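Local coordinates for protein probable polyketide synthase 1 (Dictyostelium discoideum, PDB 2H84) that probably acts as a hybrid polyketide synthase, yielding acylpyrones in vitro, and is represented here by its C-terminal type III (chalcone synthase-like) domain, at residues N13-I19 and E223-V229; A99-L104 and L137-L141; G18-P24 and D208-A212; S232-F237 and G362-C368. All coordinates share one frame; numbering follows the deposited sequence.

Contact 1: residues N13-I19 and E223-V229; sequences NSFVLGI and ETPLYEV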
loop_
_atom_site.group_PDB
_atom_site.type_symbol
_atom_site.label_atom_id
_atom_site.label_comp_id
_atom_site.label_asym_id
_atom_site.label_seq_id
_atom_site.Cartn_x
_atom_site.Cartn_y
_atom_site.Cartn_z
ATOM N N ASN A 13 18.067 12.240 13.707
ATOM C CA ASN A 13 17.029 11.280 13.358
ATOM C C ASN A 13 15.619 11.611 13.827
ATOM O O ASN A 13 15.401 12.481 14.665
ATOM C CB ASN A 13 17.430 9.818 13.744
ATOM C CG ASN A 13 17.935 9.688 15.139
ATOM O OD1 ASN A 13 18.468 8.670 15.577
ATOM N ND2 ASN A 13 17.759 10.727 15.857
ATOM N N SER A 14 14.671 10.909 13.217
ATOM C CA SER A 14 13.235 11.052 13.440
ATOM C C SER A 14 12.702 10.936 14.874
ATOM O O SER A 14 13.281 10.254 15.713
ATOM C CB SER A 14 12.527 10.039 12.544
ATOM O OG SER A 14 11.153 9.957 12.847
ATOM N N PHE A 15 11.584 11.607 15.140
ATOM C CA PHE A 15 10.945 11.595 16.460
ATOM C C PHE A 15 9.436 11.466 16.325
ATOM O O PHE A 15 8.845 12.053 15.425
ATOM C CB PHE A 15 11.200 12.897 17.221
ATOM C CG PHE A 15 12.562 13.006 17.814
ATOM C CD1 PHE A 15 13.665 13.325 17.020
ATOM C CD2 PHE A 15 12.749 12.785 19.173
ATOM C CE1 PHE A 15 14.936 13.427 17.576
ATOM C CE2 PHE A 15 14.010 12.883 19.737
ATOM C CZ PHE A 15 15.108 13.204 18.936
ATOM N N VAL A 16 8.807 10.719 17.221
ATOM C CA VAL A 16 7.357 10.577 17.192
ATOM C C VAL A 16 6.895 11.801 17.977
ATOM O O VAL A 16 7.135 11.877 19.184
ATOM C CB VAL A 16 6.918 9.319 17.948
ATOM C CG1 VAL A 16 5.532 9.193 17.955
ATOM C CG2 VAL A 16 7.350 8.158 17.295
ATOM N N LEU A 17 6.238 12.745 17.309
ATOM C CA LEU A 17 5.798 13.984 17.950
ATOM C C LEU A 17 4.367 14.027 18.506
ATOM O O LEU A 17 3.959 15.024 19.113
ATOM C CB LEU A 17 6.007 15.141 16.971
ATOM C CG LEU A 17 7.416 15.235 16.381
ATOM C CD1 LEU A 17 7.449 16.296 15.304
ATOM C CD2 LEU A 17 8.409 15.550 17.475
ATOM N N GLY A 18 3.612 12.955 18.305
ATOM C CA GLY A 18 2.255 12.918 18.817
ATOM C C GLY A 18 1.545 11.635 18.441
ATOM O O GLY A 18 1.827 11.058 17.395
ATOM N N ILE A 19 0.627 11.183 19.290
ATOM C CA ILE A 19 -0.120 9.957 19.023
ATOM C C ILE A 19 -1.580 10.101 19.426
ATOM O O ILE A 19 -1.916 10.803 20.378
ATOM C CB ILE A 19 0.431 8.773 19.810
ATOM C CG1 ILE A 19 1.950 8.703 19.668
ATOM C CG2 ILE A 19 -0.219 7.493 19.317
ATOM C CD1 ILE A 19 2.592 7.746 20.653
ATOM N N GLU A 223 7.037 21.854 19.800
ATOM C CA GLU A 223 6.777 20.427 19.736
ATOM C C GLU A 223 7.382 19.744 20.947
ATOM O O GLU A 223 8.482 20.082 21.379
ATOM C CB GLU A 223 7.373 19.826 18.466
ATOM C CG GLU A 223 6.872 20.471 17.201
ATOM C CD GLU A 223 7.358 19.752 15.974
ATOM O OE1 GLU A 223 8.568 19.474 15.915
ATOM O OE2 GLU A 223 6.545 19.468 15.071
ATOM N N THR A 224 6.653 18.782 21.492
ATOM C CA THR A 224 7.116 18.049 22.655
ATOM C C THR A 224 7.221 16.556 22.313
ATOM O O THR A 224 6.261 15.799 22.449
ATOM C CB THR A 224 6.168 18.308 23.853
ATOM O OG1 THR A 224 5.829 17.074 24.487
ATOM C CG2 THR A 224 4.900 19.007 23.387
ATOM N N PRO A 225 8.404 16.123 21.844
ATOM C CA PRO A 225 8.743 14.754 21.445
ATOM C C PRO A 225 8.328 13.671 22.434
ATOM O O PRO A 225 8.392 13.864 23.648
ATOM C CB PRO A 225 10.253 14.817 21.261
ATOM C CG PRO A 225 10.464 16.194 20.776
ATOM C CD PRO A 225 9.575 17.000 21.692
ATOM N N LEU A 226 7.916 12.526 21.892
ATOM C CA LEU A 226 7.474 11.391 22.695
ATOM C C LEU A 226 8.476 10.239 22.675
ATOM O O LEU A 226 8.789 9.670 23.721
ATOM C CB LEU A 226 6.107 10.906 22.201
ATOM C CG LEU A 226 4.953 11.898 22.363
ATOM C CD1 LEU A 226 3.723 11.415 21.602
ATOM C CD2 LEU A 226 4.642 12.062 23.833
ATOM N N TYR A 227 8.974 9.890 21.490
ATOM C CA TYR A 227 9.939 8.803 21.352
ATOM C C TYR A 227 10.966 9.173 20.310
ATOM O O TYR A 227 10.636 9.805 19.305
ATOM C CB TYR A 227 9.278 7.502 20.879
ATOM C CG TYR A 227 8.277 6.890 21.825
ATOM C CD1 TYR A 227 6.927 7.241 21.772
ATOM C CD2 TYR A 227 8.674 5.933 22.763
ATOM C CE1 TYR A 227 5.998 6.649 22.628
ATOM C CE2 TYR A 227 7.753 5.334 23.624
ATOM C CZ TYR A 227 6.422 5.692 23.550
ATOM O OH TYR A 227 5.526 5.061 24.379
ATOM N N GLU A 228 12.214 8.783 20.541
ATOM C CA GLU A 228 13.251 9.055 19.562
ATOM C C GLU A 228 13.502 7.750 18.832
ATOM O O GLU A 228 14.085 6.826 19.392
ATOM C CB GLU A 228 14.550 9.510 20.219
ATOM C CG GLU A 228 15.588 9.924 19.190
ATOM C CD GLU A 228 16.952 10.207 19.793
ATOM O OE1 GLU A 228 17.009 10.700 20.948
ATOM O OE2 GLU A 228 17.968 9.951 19.099
ATOM N N VAL A 229 13.052 7.663 17.589
ATOM C CA VAL A 229 13.258 6.450 16.823
ATOM C C VAL A 229 14.680 6.414 16.259
ATOM O O VAL A 229 14.978 6.978 15.214
ATOM C CB VAL A 229 12.164 6.316 15.733
ATOM C CG1 VAL A 229 11.978 7.521 15.029
ATOM C CG2 VAL A 229 12.539 5.399 14.760
HETATM O O HOH W 1 14.933 7.710 12.671
#
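E228 and F15 lie side by side and point the same way, with the methylene chain of E228 drawn over one face of the F15 ring. With CG opposite the backbone N (chi1 -174°) and an extended chain beyond, E228 puts CG 3.3 Å from F15 CZ and leaves its carboxylate 34° from the ring plane. The N13 side chain crosses that of E228 at about a right angle, with the amide and carboxylate planes 66° apart, and N13 ND2 gives OE2 of E228 a weak hydrogen bond of 3.3 Å. P225 approaches the same ring obliquely, CB 3.8 Å from F15 CD2, and also runs alongside L17, whose CD2 is 3.9 Å from P225 CG. The other methyl of L17 rests against the carboxylate of E223, a group engaged by R178 and W110. On the opposite sheet face V16 and Y227 run side by side, while the tyrosine ring turns its edge to I19, CE1 4.1 Å from I19 CD1. L226 reaches I19 too, and its CD1 lies 3.5 Å from G18 CA. V16 N bonds Y227 O at 2.9 Å, and V16 O takes the N-H of L226; with both L226 and Y227 facing V16, this is a classic beta bulge. A water bridges S14 N, weakly, and V229 O. Helix 335-345 covers the Y227 face, M341 O receiving the tyrosine hydroxyl. Strand 15-22 pairs onward with 209-216, and 227-236 with 364-372, so this contact joins the N- and C-terminal halves of the thiolase fold.

Contact 2: residues A99-L104 and L137-L141; sequences AQQACL and LIDLL
L137 and L141, one helical turn apart, meet Q100, C103 and L104 in a contact that is mainly apolar. L137 splits its methyls: CD1 lies 3.8 Å from C103 SG, while CD2 comes up to the backbone, 3.6 Å from Q100 CA. L141 does likewise, with CD1 3.7 Å from C103 CB and CD2 between L104 and Q100. L104 and Q100 each run antiparallel alongside L141, bringing L104 CD1 to 3.4 Å and Q100 CG to 3.9 Å from L141 CD2. The second kind of contact is aliphatic against amide. Q100, extended from a CG opposite the backbone N (chi1 -169°), crosses L140 at about a right angle, with NE2 3.9 Å from L140 CD1. No hydrogen bond spans the two segments. The helix segments pass at -59°, their axes 10.6 Å apart at closest approach, and the side chains named above bridge that separation. From the outer side of helix 133-141, I138 and D139 pack against S236 and P238 of the second subunit. Helices 84-110 and 133-141 pack side by side on one face of the central sheet, as in the layered alpha/beta thiolase fold: C103 and L137 touch V182 of strand 178-185, and A99 and A102 touch S210 of strand 209-216.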
loop_
_atom_site.group_PDB
_atom_site.type_symbol
_atom_site.label_atom_id
_atom_site.label_comp_id
_atom_site.label_asym_id
_atom_site.label_seq_id
_atom_site.Cartn_x
_atom_site.Cartn_y
_atom_site.Cartn_z
ATOM N N ALA A 99 -10.613 6.752 11.301
ATOM C CA ALA A 99 -9.299 7.297 10.974
ATOM C C ALA A 99 -9.231 8.814 11.188
ATOM O O ALA A 99 -8.205 9.345 11.590
ATOM C CB ALA A 99 -8.934 6.959 9.529
ATOM N N GLN A 100 -10.334 9.494 10.904
ATOM C CA GLN A 100 -10.420 10.929 11.064
ATOM C C GLN A 100 -10.281 11.244 12.549
ATOM O O GLN A 100 -9.602 12.176 12.959
ATOM C CB GLN A 100 -11.765 11.442 10.526
ATOM C CG GLN A 100 -11.821 12.985 10.426
ATOM C CD GLN A 100 -13.185 13.503 10.027
ATOM O OE1 GLN A 100 -13.413 14.721 9.978
ATOM N NE2 GLN A 100 -14.087 12.580 9.735
ATOM N N GLN A 101 -10.950 10.432 13.351
ATOM C CA GLN A 101 -10.961 10.568 14.789
ATOM C C GLN A 101 -9.541 10.444 15.345
ATOM O O GLN A 101 -9.070 11.282 16.104
ATOM C CB GLN A 101 -11.892 9.511 15.393
ATOM C CG GLN A 101 -12.301 9.909 16.799
ATOM C CD GLN A 101 -13.377 9.052 17.335
ATOM O OE1 GLN A 101 -13.214 8.297 18.336
ATOM N NE2 GLN A 101 -14.505 9.175 16.703
ATOM N N ALA A 102 -8.852 9.394 14.935
ATOM C CA ALA A 102 -7.492 9.163 15.390
ATOM C C ALA A 102 -6.600 10.327 14.958
ATOM O O ALA A 102 -5.941 10.961 15.788
ATOM C CB ALA A 102 -6.965 7.832 14.832
ATOM N N CYS A 103 -6.597 10.610 13.656
ATOM C CA CYS A 103 -5.794 11.699 13.089
ATOM C C CYS A 103 -6.022 13.014 13.818
ATOM O O CYS A 103 -5.079 13.721 14.155
ATOM C CB CYS A 103 -6.128 11.900 11.616
ATOM S SG CYS A 103 -5.392 10.711 10.539
ATOM N N LEU A 104 -7.287 13.336 14.049
ATOM C CA LEU A 104 -7.646 14.554 14.741
ATOM C C LEU A 104 -6.933 14.556 16.090
ATOM O O LEU A 104 -6.181 15.472 16.403
ATOM C CB LEU A 104 -9.166 14.599 14.914
ATOM C CG LEU A 104 -9.905 15.827 14.387
ATOM C CD1 LEU A 104 -9.159 16.439 13.210
ATOM C CD2 LEU A 104 -11.321 15.431 14.001
ATOM N N LEU A 137 -9.007 11.847 3.783
ATOM C CA LEU A 137 -8.678 12.648 4.959
ATOM C C LEU A 137 -8.193 14.047 4.624
ATOM O O LEU A 137 -8.393 14.975 5.410
ATOM C CB LEU A 137 -7.636 11.928 5.828
ATOM C CG LEU A 137 -8.125 10.728 6.653
ATOM C CD1 LEU A 137 -6.939 9.921 7.164
ATOM C CD2 LEU A 137 -8.988 11.215 7.807
ATOM N N ILE A 138 -7.562 14.208 3.464
ATOM C CA ILE A 138 -7.074 15.527 3.058
ATOM C C ILE A 138 -8.165 16.570 3.274
ATOM O O ILE A 138 -7.969 17.555 3.980
ATOM C CB ILE A 138 -6.661 15.567 1.557
ATOM C CG1 ILE A 138 -5.433 14.687 1.327
ATOM C CG2 ILE A 138 -6.338 17.005 1.130
ATOM C CD1 ILE A 138 -4.923 14.710 -0.091
ATOM N N ASP A 139 -9.317 16.335 2.663
ATOM C CA ASP A 139 -10.451 17.246 2.765
ATOM C C ASP A 139 -11.123 17.226 4.147
ATOM O O ASP A 139 -11.546 18.267 4.659
ATOM C CB ASP A 139 -11.473 16.890 1.690
ATOM C CG ASP A 139 -12.318 18.058 1.301
ATOM O OD1 ASP A 139 -11.744 19.069 0.853
ATOM O OD2 ASP A 139 -13.552 17.967 1.436
ATOM N N LEU A 140 -11.223 16.040 4.741
ATOM C CA LEU A 140 -11.834 15.892 6.051
ATOM C C LEU A 140 -11.076 16.686 7.103
ATOM O O LEU A 140 -11.669 17.403 7.904
ATOM C CB LEU A 140 -11.870 14.414 6.451
ATOM C CG LEU A 140 -12.847 13.485 5.728
ATOM C CD1 LEU A 140 -12.606 12.065 6.189
ATOM C CD2 LEU A 140 -14.270 13.889 6.016
ATOM N N LEU A 141 -9.758 16.559 7.102
ATOM C CA LEU A 141 -8.944 17.260 8.082
ATOM C C LEU A 141 -8.597 18.662 7.619
ATOM O O LEU A 141 -8.136 19.487 8.407
ATOM C CB LEU A 141 -7.657 16.482 8.347
ATOM C CG LEU A 141 -7.788 15.049 8.868
ATOM C CD1 LEU A 141 -6.390 14.444 8.955
ATOM C CD2 LEU A 141 -8.497 15.016 10.229
#

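Contact 3: residues G18-P24 and D208-A212; sequences GIGISVP and DGSAA
G20 and A212 form an antiparallel hydrogen-bonded pair, with G20 N to A212 O and A212 N to G20 O both 2.8 Å; two residues on, S210 N bonds S22 O at 2.9 Å, whereas the return bond from S22 N to S210 O is weak. I21 and A211, the non-hydrogen-bonded pair between them, put their side chains on the same face, I21 CG2 4.3 Å from A211 CB, and I21 CA adds a CA-H...O contact to S210 O. The opposite sheet face carries S22, S210 and A212. S22 OG stands opposite its backbone N (chi1 174°), within weak hydrogen-bonding reach of two acceptors, Q101 OE1 and L98 O, which must share it. At the end of the pairing the P24 ring crosses D208 at about a right angle: CD sits 3.5 Å from D208 O and CG 4.1 Å from D208 CB. Replacing this proline with a glycine would probably strip D208 of that ring cover and let the chain after V23 turn more freely. The D208 carboxylate faces other partners, S188 OG and V66 N, and its side chain is about 12 Å from that of C157, the predicted active-site cysteine. The pair belongs to the central sheet of the thiolase fold, sandwiched between helix layers: 84-110 meets S22, S210 and A212, and F339 of helix 335-345 covers I21, V23 and A211. Strand 209-216 continues the sheet to strand 178-185.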
loop_
_atom_site.group_PDB
_atom_site.type_symbol
_atom_site.label_atom_id
_atom_site.label_comp_id
_atom_site.label_asym_id
_atom_site.label_seq_id
_atom_site.Cartn_x
_atom_site.Cartn_y
_atom_site.Cartn_z
ATOM N N GLY A 18 3.612 12.955 18.305
ATOM C CA GLY A 18 2.255 12.918 18.817
ATOM C C GLY A 18 1.545 11.635 18.441
ATOM O O GLY A 18 1.827 11.058 17.395
ATOM N N ILE A 19 0.627 11.183 19.290
ATOM C CA ILE A 19 -0.120 9.957 19.023
ATOM C C ILE A 19 -1.580 10.101 19.426
ATOM O O ILE A 19 -1.916 10.803 20.378
ATOM C CB ILE A 19 0.431 8.773 19.810
ATOM C CG1 ILE A 19 1.950 8.703 19.668
ATOM C CG2 ILE A 19 -0.219 7.493 19.317
ATOM C CD1 ILE A 19 2.592 7.746 20.653
ATOM N N GLY A 20 -2.454 9.419 18.704
ATOM C CA GLY A 20 -3.862 9.484 19.028
ATOM C C GLY A 20 -4.511 8.190 18.609
ATOM O O GLY A 20 -4.140 7.604 17.589
ATOM N N ILE A 21 -5.472 7.731 19.394
ATOM C CA ILE A 21 -6.167 6.502 19.064
ATOM C C ILE A 21 -7.649 6.772 18.896
ATOM O O ILE A 21 -8.134 7.860 19.186
ATOM C CB ILE A 21 -5.994 5.440 20.157
ATOM C CG1 ILE A 21 -6.498 5.981 21.492
ATOM C CG2 ILE A 21 -4.538 5.053 20.280
ATOM C CD1 ILE A 21 -6.746 4.907 22.521
ATOM N N SER A 22 -8.367 5.762 18.431
ATOM C CA SER A 22 -9.802 5.868 18.221
ATOM C C SER A 22 -10.370 4.469 18.049
ATOM O O SER A 22 -9.833 3.672 17.291
ATOM C CB SER A 22 -10.086 6.708 16.976
ATOM O OG SER A 22 -11.466 6.705 16.679
ATOM N N VAL A 23 -11.447 4.160 18.760
ATOM C CA VAL A 23 -12.035 2.833 18.648
ATOM C C VAL A 23 -13.543 2.902 18.506
ATOM O O VAL A 23 -14.175 3.863 18.936
ATOM C CB VAL A 23 -11.688 1.949 19.882
ATOM C CG1 VAL A 23 -10.216 1.650 19.896
ATOM C CG2 VAL A 23 -12.105 2.645 21.171
ATOM N N PRO A 24 -14.142 1.879 17.893
ATOM C CA PRO A 24 -15.589 1.853 17.714
ATOM C C PRO A 24 -16.328 1.489 18.992
ATOM O O PRO A 24 -16.002 0.498 19.643
ATOM C CB PRO A 24 -15.776 0.815 16.622
ATOM C CG PRO A 24 -14.668 -0.110 16.858
ATOM C CD PRO A 24 -13.502 0.762 17.188
ATOM N N ASP A 208 -11.195 -4.186 16.390
ATOM C CA ASP A 208 -11.058 -3.063 15.459
ATOM C C ASP A 208 -10.559 -1.797 16.132
ATOM O O ASP A 208 -10.848 -1.547 17.301
ATOM C CB ASP A 208 -12.398 -2.758 14.796
ATOM C CG ASP A 208 -13.166 -3.999 14.457
ATOM O OD1 ASP A 208 -12.553 -4.944 13.919
ATOM O OD2 ASP A 208 -14.379 -4.015 14.728
ATOM N N GLY A 209 -9.824 -0.987 15.382
ATOM C CA GLY A 209 -9.307 0.242 15.946
ATOM C C GLY A 209 -8.507 1.054 14.949
ATOM O O GLY A 209 -8.205 0.591 13.840
ATOM N N SER A 210 -8.158 2.272 15.351
ATOM C CA SER A 210 -7.400 3.181 14.510
ATOM C C SER A 210 -6.455 3.970 15.386
ATOM O O SER A 210 -6.841 4.452 16.448
ATOM C CB SER A 210 -8.346 4.150 13.797
ATOM O OG SER A 210 -7.645 5.007 12.907
ATOM N N ALA A 211 -5.216 4.109 14.929
ATOM C CA ALA A 211 -4.197 4.848 15.665
ATOM C C ALA A 211 -3.409 5.716 14.703
ATOM O O ALA A 211 -3.038 5.267 13.621
ATOM C CB ALA A 211 -3.264 3.879 16.363
ATOM N N ALA A 212 -3.159 6.964 15.084
ATOM C CA ALA A 212 -2.391 7.859 14.227
ATOM C C ALA A 212 -1.266 8.534 15.006
ATOM O O ALA A 212 -1.338 8.664 16.232
ATOM C CB ALA A 212 -3.306 8.907 13.607
#

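Contact 4: residues S232-F237 and G362-C368; sequences SINRSF and GLAFEGC
F237 and F365 both set CG opposite their own carbonyl carbon (chi1 -58° and -65°), which swings the F237 ring back across the strand pair and lays the F365 ring beneath its edge. The result is an edge-to-face stack, with ring centroids 4.3 Å apart and planes at 54°; F237 CE1 stands 3.2 Å above the F365 plane, over its centre. Cutting F365 back to an alanine is likely to leave the F237 edge without an aromatic face and F272 without its ring partner. On the other sheet face, N234 and E366 lie side by side, pointing the same way, and E366, bent at its second torsion, has OE2 3.5 Å from N234 CB. Their polar ends look elsewhere: E366 forms a salt bridge with R165, and N234 OD1 accepts the backbone N-H of R149 of the second subunit. R235 NH2 bonds T275 OG1, while NH1 makes a salt bridge to D146 of the second subunit. The E366 side chain is about 9 Å from that of C157, the predicted active-site cysteine. At the far end S232 CB packs 3.5 Å from C368 SG. Backbone bonds join R235 N to F365 O and F365 N to R235 O, each 2.9 Å, and F237 N to L363 O at 3.1 Å. In this thiolase-fold sheet helix 159-171 covers the N234 and E366 face, F272 of helix 261-280 stacks edge-to-face with F365 on the other, and strand 353-360 lies beyond 364-372.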
loop_
_atom_site.group_PDB
_atom_site.type_symbol
_atom_site.label_atom_id
_atom_site.label_comp_id
_atom_site.label_asym_id
_atom_site.label_seq_id
_atom_site.Cartn_x
_atom_site.Cartn_y
_atom_site.Cartn_z
ATOM N N SER A 232 15.370 1.111 13.032
ATOM C CA SER A 232 14.359 0.071 12.917
ATOM C C SER A 232 14.711 -0.825 11.754
ATOM O O SER A 232 15.271 -0.364 10.764
ATOM C CB SER A 232 12.982 0.693 12.709
ATOM O OG SER A 232 13.036 1.687 11.707
ATOM N N ILE A 233 14.385 -2.106 11.883
ATOM C CA ILE A 233 14.699 -3.094 10.847
ATOM C C ILE A 233 13.536 -4.034 10.580
ATOM O O ILE A 233 12.480 -3.917 11.204
ATOM C CB ILE A 233 15.889 -3.989 11.274
ATOM C CG1 ILE A 233 15.561 -4.650 12.623
ATOM C CG2 ILE A 233 17.173 -3.167 11.378
ATOM C CD1 ILE A 233 16.555 -5.686 13.077
ATOM N N ASN A 234 13.734 -4.957 9.640
ATOM C CA ASN A 234 12.723 -5.965 9.331
ATOM C C ASN A 234 13.394 -7.214 8.792
ATOM O O ASN A 234 14.481 -7.154 8.218
ATOM C CB ASN A 234 11.644 -5.448 8.349
ATOM C CG ASN A 234 12.155 -5.232 6.931
ATOM O OD1 ASN A 234 11.385 -4.874 6.046
ATOM N ND2 ASN A 234 13.446 -5.443 6.710
ATOM N N ARG A 235 12.754 -8.357 8.995
ATOM C CA ARG A 235 13.322 -9.621 8.540
ATOM C C ARG A 235 12.264 -10.445 7.827
ATOM O O ARG A 235 11.081 -10.385 8.173
ATOM C CB ARG A 235 13.857 -10.418 9.743
ATOM C CG ARG A 235 14.602 -11.713 9.399
ATOM C CD ARG A 235 16.094 -11.562 9.644
ATOM N NE ARG A 235 16.424 -11.578 11.063
ATOM C CZ ARG A 235 17.551 -11.099 11.579
ATOM N NH1 ARG A 235 18.471 -10.547 10.800
ATOM N NH2 ARG A 235 17.771 -11.196 12.880
ATOM N N SER A 236 12.690 -11.213 6.830
ATOM C CA SER A 236 11.773 -12.072 6.103
ATOM C C SER A 236 12.231 -13.514 6.290
ATOM O O SER A 236 13.433 -13.780 6.394
ATOM C CB SER A 236 11.758 -11.723 4.619
ATOM O OG SER A 236 12.973 -12.083 3.999
ATOM N N PHE A 237 11.278 -14.439 6.357
ATOM C CA PHE A 237 11.612 -15.849 6.526
ATOM C C PHE A 237 11.079 -16.707 5.374
ATOM O O PHE A 237 9.869 -16.815 5.154
ATOM C CB PHE A 237 11.071 -16.386 7.859
ATOM C CG PHE A 237 11.578 -15.641 9.068
ATOM C CD1 PHE A 237 10.931 -14.486 9.508
ATOM C CD2 PHE A 237 12.710 -16.088 9.758
ATOM C CE1 PHE A 237 11.414 -13.780 10.601
ATOM C CE2 PHE A 237 13.198 -15.392 10.846
ATOM C CZ PHE A 237 12.549 -14.241 11.276
ATOM N N GLY A 362 4.146 -13.476 5.622
ATOM C CA GLY A 362 5.336 -13.549 5.054
ATOM C C GLY A 362 6.007 -14.896 5.333
ATOM O O GLY A 362 6.223 -15.594 4.254
ATOM N N LEU A 363 6.472 -15.284 6.511
ATOM C CA LEU A 363 6.404 -14.442 7.576
ATOM C C LEU A 363 7.403 -13.287 7.628
ATOM O O LEU A 363 8.473 -13.265 6.948
ATOM C CB LEU A 363 6.559 -15.318 8.788
ATOM C CG LEU A 363 5.479 -16.384 8.937
ATOM C CD1 LEU A 363 5.871 -17.616 9.758
ATOM C CD2 LEU A 363 4.328 -15.665 9.595
ATOM N N ALA A 364 7.210 -12.333 8.532
ATOM C CA ALA A 364 8.142 -11.192 8.682
ATOM C C ALA A 364 8.149 -10.533 10.022
ATOM O O ALA A 364 7.134 -10.453 10.663
ATOM C CB ALA A 364 7.883 -10.191 7.522
ATOM N N PHE A 365 9.319 -10.061 10.425
ATOM C CA PHE A 365 9.411 -9.389 11.711
ATOM C C PHE A 365 9.686 -7.941 11.422
ATOM O O PHE A 365 10.345 -7.617 10.438
ATOM C CB PHE A 365 10.562 -9.933 12.576
ATOM C CG PHE A 365 10.397 -11.374 13.004
ATOM C CD1 PHE A 365 11.423 -12.013 13.703
ATOM C CD2 PHE A 365 9.233 -12.091 12.717
ATOM C CE1 PHE A 365 11.298 -13.344 14.117
ATOM C CE2 PHE A 365 9.096 -13.427 13.125
ATOM C CZ PHE A 365 10.135 -14.055 13.826
ATOM N N GLU A 366 9.138 -7.074 12.262
ATOM C CA GLU A 366 9.377 -5.644 12.167
ATOM C C GLU A 366 9.895 -5.298 13.550
ATOM O O GLU A 366 9.393 -5.813 14.538
ATOM C CB GLU A 366 8.082 -4.871 11.886
ATOM C CG GLU A 366 7.578 -4.904 10.455
ATOM C CD GLU A 366 8.433 -4.094 9.483
ATOM O OE1 GLU A 366 9.183 -3.189 9.921
ATOM O OE2 GLU A 366 8.349 -4.365 8.265
ATOM N N GLY A 367 10.909 -4.451 13.628
ATOM C CA GLY A 367 11.425 -4.077 14.926
ATOM C C GLY A 367 11.825 -2.617 14.908
ATOM O O GLY A 367 11.978 -2.009 13.845
ATOM N N CYS A 368 11.988 -2.050 16.090
ATOM C CA CYS A 368 12.368 -0.664 16.193
ATOM C C CYS A 368 12.939 -0.394 17.582
ATOM O O CYS A 368 12.429 -0.903 18.579
ATOM C CB CYS A 368 11.153 0.213 15.938
ATOM S SG CYS A 368 11.567 1.914 15.670
#

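In the fold
Contacts 1, 3 and 4 lie on one mixed sheet, in which strands 209-216, 15-22, 227-236 and 364-372 are successive neighbours. Contacts 1 and 3 share G18 and I19 of strand 15-22, with centres about 17 Å apart; contacts 1 and 4 share strand 227-236, centres about 22 Å apart, though V229 packs on C368 where they meet. Along the chain, contact 2 is nested inside the loop closed by contact 3, itself inside that of contact 1; contact 4 comes later. Contact 2 packs helices beside contact 3, centres about 11 Å apart. The sheet thus runs unbroken through both halves of the thiolase fold, while contacts 2 and 4, with centres about 29 Å apart, both reach the second subunit.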